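Local atomic coordinates of Poly(Beta-D-mannuronate) lyase (Pseudopedobacter saltans, PDB entry 7O79), a protein that probably cleaves poly(beta-D-mannuronate) in alginate by lyase chemistry, as a parallel beta-helix enzyme of polysaccharide lyase family 6. Residues G136-Q148 and D169-R182. Numbering follows the deposited sequence.
Sequences GKNNMQPLVGNDQ and DNGREIFRIWGYGR
V144, G145 and N146 pair in register with F175, R176 and I177, the two short strands running parallel, 2° apart, with axes 4.8 Å from each other. R176 bridges them, its N donating to V144 O (3.0 Å) and its O accepting from N146 N (3.0 Å); L143 N to E173 O and V144 N to I174 O extend the pairing at the start, W178 N to N146 O at the end. Such stacking of successive coils marks the right-handed parallel beta-helix of this lyase family; strands 118-122 and 209-214 continue the sheet.

V144 and F175 point into the coil side by side, CB of V144 lying over the phenyl face in a CH-pi contact. N146, on the same face, turns its amide toward the neighbouring coil, and ND2 reaches W178 O (3.0 Å) within the amide plane, while OD1 is held by S151 and N154. On the outer face P142 CG sits over the centre of the R176 guanidinium, 3.4 Å from CZ, and W178 CZ2 overlies the rim of the opposite face; NH2 bonds Y118 OH, and water 3 joins NH1 to Q141 OE1. R182 NH1 lies over the centre of the indole's other face.

Before the strands, R172 bends at chi3 (61°), bringing NE to N139 O (3.2 Å) from above the carbonyl plane, while NH1 binds P165 O and water 1 links NH2 to N139 O. With an alanine in place of R172, N139 O and P165 O would probably each lose their arginine donor. Backbone bonds thus fix the coil register, whereas layered P142, R176, W178 and R182 side chains and carbonyl-bound R172 fasten the outer face and the preceding loop.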
loop_
_atom_site.group_PDB
_atom_site.type_symbol
_atom_site.label_atom_id
_atom_site.label_comp_id
_atom_site.label_asym_id
_atom_site.label_seq_id
_atom_site.Cartn_x
_atom_site.Cartn_y
_atom_site.Cartn_z
ATOM N N GLY A 136 10.559 3.268 12.145
ATOM C CA GLY A 136 11.048 4.603 12.421
ATOM C C GLY A 136 11.354 5.500 11.233
ATOM O O GLY A 136 11.915 6.584 11.439
ATOM N N LYS A 137 11.003 5.112 10.005
ATOM C CA LYS A 137 11.302 5.981 8.871
ATOM C C LYS A 137 10.636 7.343 9.055
ATOM O O LYS A 137 9.447 7.430 9.386
ATOM C CB LYS A 137 10.844 5.347 7.563
ATOM C CG LYS A 137 11.277 6.146 6.343
ATOM C CD LYS A 137 10.645 5.624 5.055
ATOM C CE LYS A 137 11.509 5.972 3.871
ATOM N NZ LYS A 137 11.161 7.342 3.341
ATOM N N ASN A 138 11.407 8.418 8.859
ATOM C CA ASN A 138 10.896 9.736 9.204
ATOM C C ASN A 138 11.113 10.781 8.115
ATOM O O ASN A 138 10.823 11.960 8.348
ATOM C CB ASN A 138 11.493 10.200 10.541
ATOM C CG ASN A 138 12.961 10.606 10.441
ATOM O OD1 ASN A 138 13.583 10.511 9.385
ATOM N ND2 ASN A 138 13.502 11.105 11.548
ATOM N N ASN A 139 11.565 10.388 6.927
ATOM C CA ASN A 139 11.838 11.315 5.835
ATOM C C ASN A 139 10.855 11.108 4.687
ATOM O O ASN A 139 10.063 10.160 4.666
ATOM C CB ASN A 139 13.273 11.152 5.321
ATOM C CG ASN A 139 13.552 9.743 4.787
ATOM O OD1 ASN A 139 12.918 8.773 5.203
ATOM N ND2 ASN A 139 14.490 9.640 3.852
ATOM N N MET A 140 10.943 12.013 3.714
ATOM C CA MET A 140 10.126 11.969 2.513
ATOM C C MET A 140 10.365 10.667 1.743
ATOM O O MET A 140 11.379 9.993 1.925
ATOM C CB MET A 140 10.441 13.178 1.625
ATOM C CG MET A 140 9.858 14.535 2.084
ATOM S SD MET A 140 8.250 14.506 2.941
ATOM C CE MET A 140 7.145 14.129 1.595
ATOM N N GLN A 141 9.393 10.320 0.863
ATOM C CA GLN A 141 9.327 9.136 -0.008
ATOM C C GLN A 141 8.621 7.980 0.688
ATOM O O GLN A 141 8.775 7.780 1.898
ATOM C CB GLN A 141 10.716 8.711 -0.499
ATOM C CG GLN A 141 11.298 9.733 -1.449
ATOM C CD GLN A 141 10.505 9.788 -2.738
ATOM O OE1 GLN A 141 9.730 10.708 -2.968
ATOM N NE2 GLN A 141 10.835 8.887 -3.659
ATOM N N PRO A 142 7.826 7.217 -0.049
ATOM C CA PRO A 142 7.174 6.042 0.542
ATOM C C PRO A 142 8.195 5.093 1.159
ATOM O O PRO A 142 9.360 5.040 0.752
ATOM C CB PRO A 142 6.455 5.394 -0.647
ATOM C CG PRO A 142 6.313 6.474 -1.674
ATOM C CD PRO A 142 7.461 7.443 -1.455
ATOM N N LEU A 143 7.752 4.357 2.177
ATOM C CA LEU A 143 8.601 3.314 2.738
ATOM C C LEU A 143 8.850 2.217 1.701
ATOM O O LEU A 143 9.999 1.824 1.442
ATOM C CB LEU A 143 7.951 2.758 4.009
ATOM C CG LEU A 143 8.863 2.009 4.978
ATOM C CD1 LEU A 143 8.352 2.135 6.408
ATOM C CD2 LEU A 143 9.002 0.543 4.586
ATOM N N VAL A 144 7.783 1.738 1.070
ATOM C CA VAL A 144 7.863 0.747 0.003
ATOM C C VAL A 144 7.259 1.370 -1.240
ATOM O O VAL A 144 6.131 1.873 -1.194
ATOM C CB VAL A 144 7.118 -0.561 0.354
ATOM C CG1 VAL A 144 7.164 -1.518 -0.832
ATOM C CG2 VAL A 144 7.719 -1.223 1.567
ATOM N N GLY A 145 7.993 1.327 -2.348
ATOM C CA GLY A 145 7.479 1.780 -3.623
ATOM C C GLY A 145 7.533 0.729 -4.716
ATOM O O GLY A 145 8.414 -0.130 -4.735
ATOM N N ASN A 146 6.594 0.827 -5.652
ATOM C CA ASN A 146 6.643 0.056 -6.884
ATOM C C ASN A 146 6.703 1.022 -8.052
ATOM O O ASN A 146 5.905 1.958 -8.138
ATOM C CB ASN A 146 5.443 -0.903 -7.024
ATOM C CG ASN A 146 5.615 -1.888 -8.172
ATOM O OD1 ASN A 146 6.403 -2.831 -8.082
ATOM N ND2 ASN A 146 4.839 -1.701 -9.244
ATOM N N ASP A 147 7.635 0.764 -8.956
ATOM C CA ASP A 147 7.997 1.667 -10.028
ATOM C C ASP A 147 6.955 1.575 -11.155
ATOM O O ASP A 147 6.171 0.623 -11.244
ATOM C CB ASP A 147 9.412 1.290 -10.488
ATOM C CG ASP A 147 10.131 2.405 -11.183
ATOM O OD1 ASP A 147 10.805 3.162 -10.439
ATOM O OD2 ASP A 147 10.058 2.513 -12.439
ATOM N N GLN A 148 6.942 2.588 -12.019
ATOM C CA GLN A 148 5.881 2.712 -13.014
ATOM C C GLN A 148 5.998 1.718 -14.162
ATOM O O GLN A 148 4.973 1.319 -14.727
ATOM C CB GLN A 148 5.845 4.157 -13.539
ATOM C CG GLN A 148 4.787 4.463 -14.610
ATOM C CD GLN A 148 3.368 4.128 -14.187
ATOM O OE1 GLN A 148 2.990 4.287 -13.027
ATOM N NE2 GLN A 148 2.564 3.675 -15.145
ATOM N N ASP A 169 2.787 15.041 5.475
ATOM C CA ASP A 169 3.549 15.352 4.261
ATOM C C ASP A 169 3.226 14.304 3.206
ATOM O O ASP A 169 3.774 13.199 3.263
ATOM C CB ASP A 169 5.051 15.371 4.527
ATOM C CG ASP A 169 5.460 16.478 5.456
ATOM O OD1 ASP A 169 5.738 17.581 4.952
ATOM O OD2 ASP A 169 5.516 16.232 6.685
ATOM N N ASN A 170 2.369 14.657 2.247
ATOM C CA ASN A 170 2.094 13.774 1.119
ATOM C C ASN A 170 3.384 13.256 0.492
ATOM O O ASN A 170 4.299 14.024 0.181
ATOM C CB ASN A 170 1.267 14.508 0.065
ATOM C CG ASN A 170 0.515 13.557 -0.832
ATOM O OD1 ASN A 170 -0.037 12.563 -0.374
ATOM N ND2 ASN A 170 0.504 13.847 -2.120
ATOM N N GLY A 171 3.444 11.946 0.283
ATOM C CA GLY A 171 4.673 11.313 -0.123
ATOM C C GLY A 171 5.368 10.554 0.975
ATOM O O GLY A 171 6.509 10.141 0.783
ATOM N N ARG A 172 4.717 10.351 2.116
ATOM C CA ARG A 172 5.218 9.478 3.177
ATOM C C ARG A 172 4.257 8.314 3.417
ATOM O O ARG A 172 3.945 7.961 4.558
ATOM C CB ARG A 172 5.475 10.273 4.458
ATOM C CG ARG A 172 6.571 11.335 4.286
ATOM C CD ARG A 172 6.981 11.921 5.641
ATOM N NE ARG A 172 7.501 10.855 6.486
ATOM C CZ ARG A 172 7.059 10.586 7.706
ATOM N NH1 ARG A 172 6.080 11.320 8.229
ATOM N NH2 ARG A 172 7.580 9.566 8.392
ATOM N N GLU A 173 3.744 7.733 2.330
ATOM C CA GLU A 173 2.952 6.516 2.403
ATOM C C GLU A 173 3.806 5.368 2.922
ATOM O O GLU A 173 5.042 5.414 2.894
ATOM C CB GLU A 173 2.399 6.146 1.018
ATOM C CG GLU A 173 1.564 7.238 0.349
ATOM C CD GLU A 173 2.381 8.205 -0.489
ATOM O OE1 GLU A 173 1.782 8.876 -1.356
ATOM O OE2 GLU A 173 3.617 8.298 -0.284
ATOM N N ILE A 174 3.144 4.315 3.399
ATOM C CA ILE A 174 3.913 3.101 3.678
ATOM C C ILE A 174 4.153 2.321 2.387
ATOM O O ILE A 174 5.260 1.812 2.153
ATOM C CB ILE A 174 3.224 2.243 4.751
ATOM C CG1 ILE A 174 2.935 3.082 6.009
ATOM C CG2 ILE A 174 4.121 1.057 5.120
ATOM C CD1 ILE A 174 4.125 3.957 6.484
ATOM N N PHE A 175 3.136 2.246 1.522
ATOM C CA PHE A 175 3.208 1.618 0.205
ATOM C C PHE A 175 2.655 2.591 -0.829
ATOM O O PHE A 175 1.562 3.129 -0.638
ATOM C CB PHE A 175 2.370 0.327 0.150
ATOM C CG PHE A 175 2.981 -0.867 0.853
ATOM C CD1 PHE A 175 2.798 -1.063 2.216
ATOM C CD2 PHE A 175 3.667 -1.836 0.126
ATOM C CE1 PHE A 175 3.338 -2.191 2.863
ATOM C CE2 PHE A 175 4.199 -2.980 0.755
ATOM C CZ PHE A 175 4.024 -3.154 2.123
ATOM N N ARG A 176 3.383 2.801 -1.928
ATOM C CA ARG A 176 2.855 3.516 -3.088
ATOM C C ARG A 176 3.108 2.667 -4.334
ATOM O O ARG A 176 4.263 2.415 -4.687
ATOM C CB ARG A 176 3.479 4.915 -3.220
ATOM C CG ARG A 176 2.954 5.702 -4.429
ATOM C CD ARG A 176 3.541 7.132 -4.556
ATOM N NE ARG A 176 4.967 7.129 -4.871
ATOM C CZ ARG A 176 5.795 8.136 -4.606
ATOM N NH1 ARG A 176 5.336 9.255 -4.054
ATOM N NH2 ARG A 176 7.077 8.036 -4.930
ATOM N N ILE A 177 2.032 2.214 -4.988
ATOM C CA ILE A 177 2.113 1.231 -6.072
ATOM C C ILE A 177 1.784 1.907 -7.397
ATOM O O ILE A 177 0.615 2.029 -7.783
ATOM C CB ILE A 177 1.197 0.021 -5.843
ATOM C CG1 ILE A 177 1.278 -0.458 -4.389
ATOM C CG2 ILE A 177 1.515 -1.082 -6.875
ATOM C CD1 ILE A 177 2.682 -0.900 -3.990
ATOM N N TRP A 178 2.825 2.270 -8.140
ATOM C CA TRP A 178 2.654 2.715 -9.512
ATOM C C TRP A 178 2.612 1.509 -10.442
ATOM O O TRP A 178 2.898 0.372 -10.043
ATOM C CB TRP A 178 3.802 3.629 -9.933
ATOM C CG TRP A 178 3.831 4.987 -9.271
ATOM C CD1 TRP A 178 2.764 5.745 -8.865
ATOM C CD2 TRP A 178 5.003 5.748 -8.976
ATOM N NE1 TRP A 178 3.208 6.940 -8.316
ATOM C CE2 TRP A 178 4.580 6.965 -8.381
ATOM C CE3 TRP A 178 6.378 5.525 -9.168
ATOM C CZ2 TRP A 178 5.484 7.950 -7.965
ATOM C CZ3 TRP A 178 7.280 6.510 -8.752
ATOM C CH2 TRP A 178 6.824 7.708 -8.157
ATOM N N GLY A 179 2.285 1.777 -11.705
ATOM C CA GLY A 179 2.215 0.780 -12.741
ATOM C C GLY A 179 1.050 1.053 -13.655
ATOM O O GLY A 179 0.401 2.093 -13.567
ATOM N N TYR A 180 0.808 0.122 -14.576
ATOM C CA TYR A 180 -0.299 0.276 -15.512
ATOM C C TYR A 180 -1.601 0.457 -14.751
ATOM O O TYR A 180 -1.927 -0.335 -13.865
ATOM C CB TYR A 180 -0.391 -0.939 -16.434
ATOM C CG TYR A 180 -1.536 -0.891 -17.413
ATOM C CD1 TYR A 180 -2.826 -1.254 -17.028
ATOM C CD2 TYR A 180 -1.336 -0.484 -18.723
ATOM C CE1 TYR A 180 -3.886 -1.218 -17.918
ATOM C CE2 TYR A 180 -2.393 -0.444 -19.627
ATOM C CZ TYR A 180 -3.660 -0.803 -19.216
ATOM O OH TYR A 180 -4.705 -0.764 -20.110
ATOM N N GLY A 181 -2.365 1.470 -15.144
ATOM C CA GLY A 181 -3.540 1.918 -14.427
ATOM C C GLY A 181 -3.350 3.274 -13.806
ATOM O O GLY A 181 -4.325 3.882 -13.356
ATOM N N ARG A 182 -2.115 3.764 -13.783
ATOM C CA ARG A 182 -1.834 5.075 -13.209
ATOM C C ARG A 182 -2.673 6.151 -13.893
ATOM O O ARG A 182 -3.217 7.040 -13.239
ATOM C CB ARG A 182 -0.347 5.410 -13.324
ATOM C CG ARG A 182 0.117 6.496 -12.367
ATOM C CD ARG A 182 1.633 6.520 -12.244
ATOM N NE ARG A 182 2.107 7.724 -11.568
ATOM C CZ ARG A 182 3.389 8.041 -11.419
ATOM N NH1 ARG A 182 4.332 7.243 -11.899
ATOM N NH2 ARG A 182 3.728 9.158 -10.789
HETATM O O HOH W 1 8.667 8.170 6.036
HETATM O O HOH W 2 7.175 7.120 4.113
HETATM O O HOH W 3 7.567 11.189 -4.430
#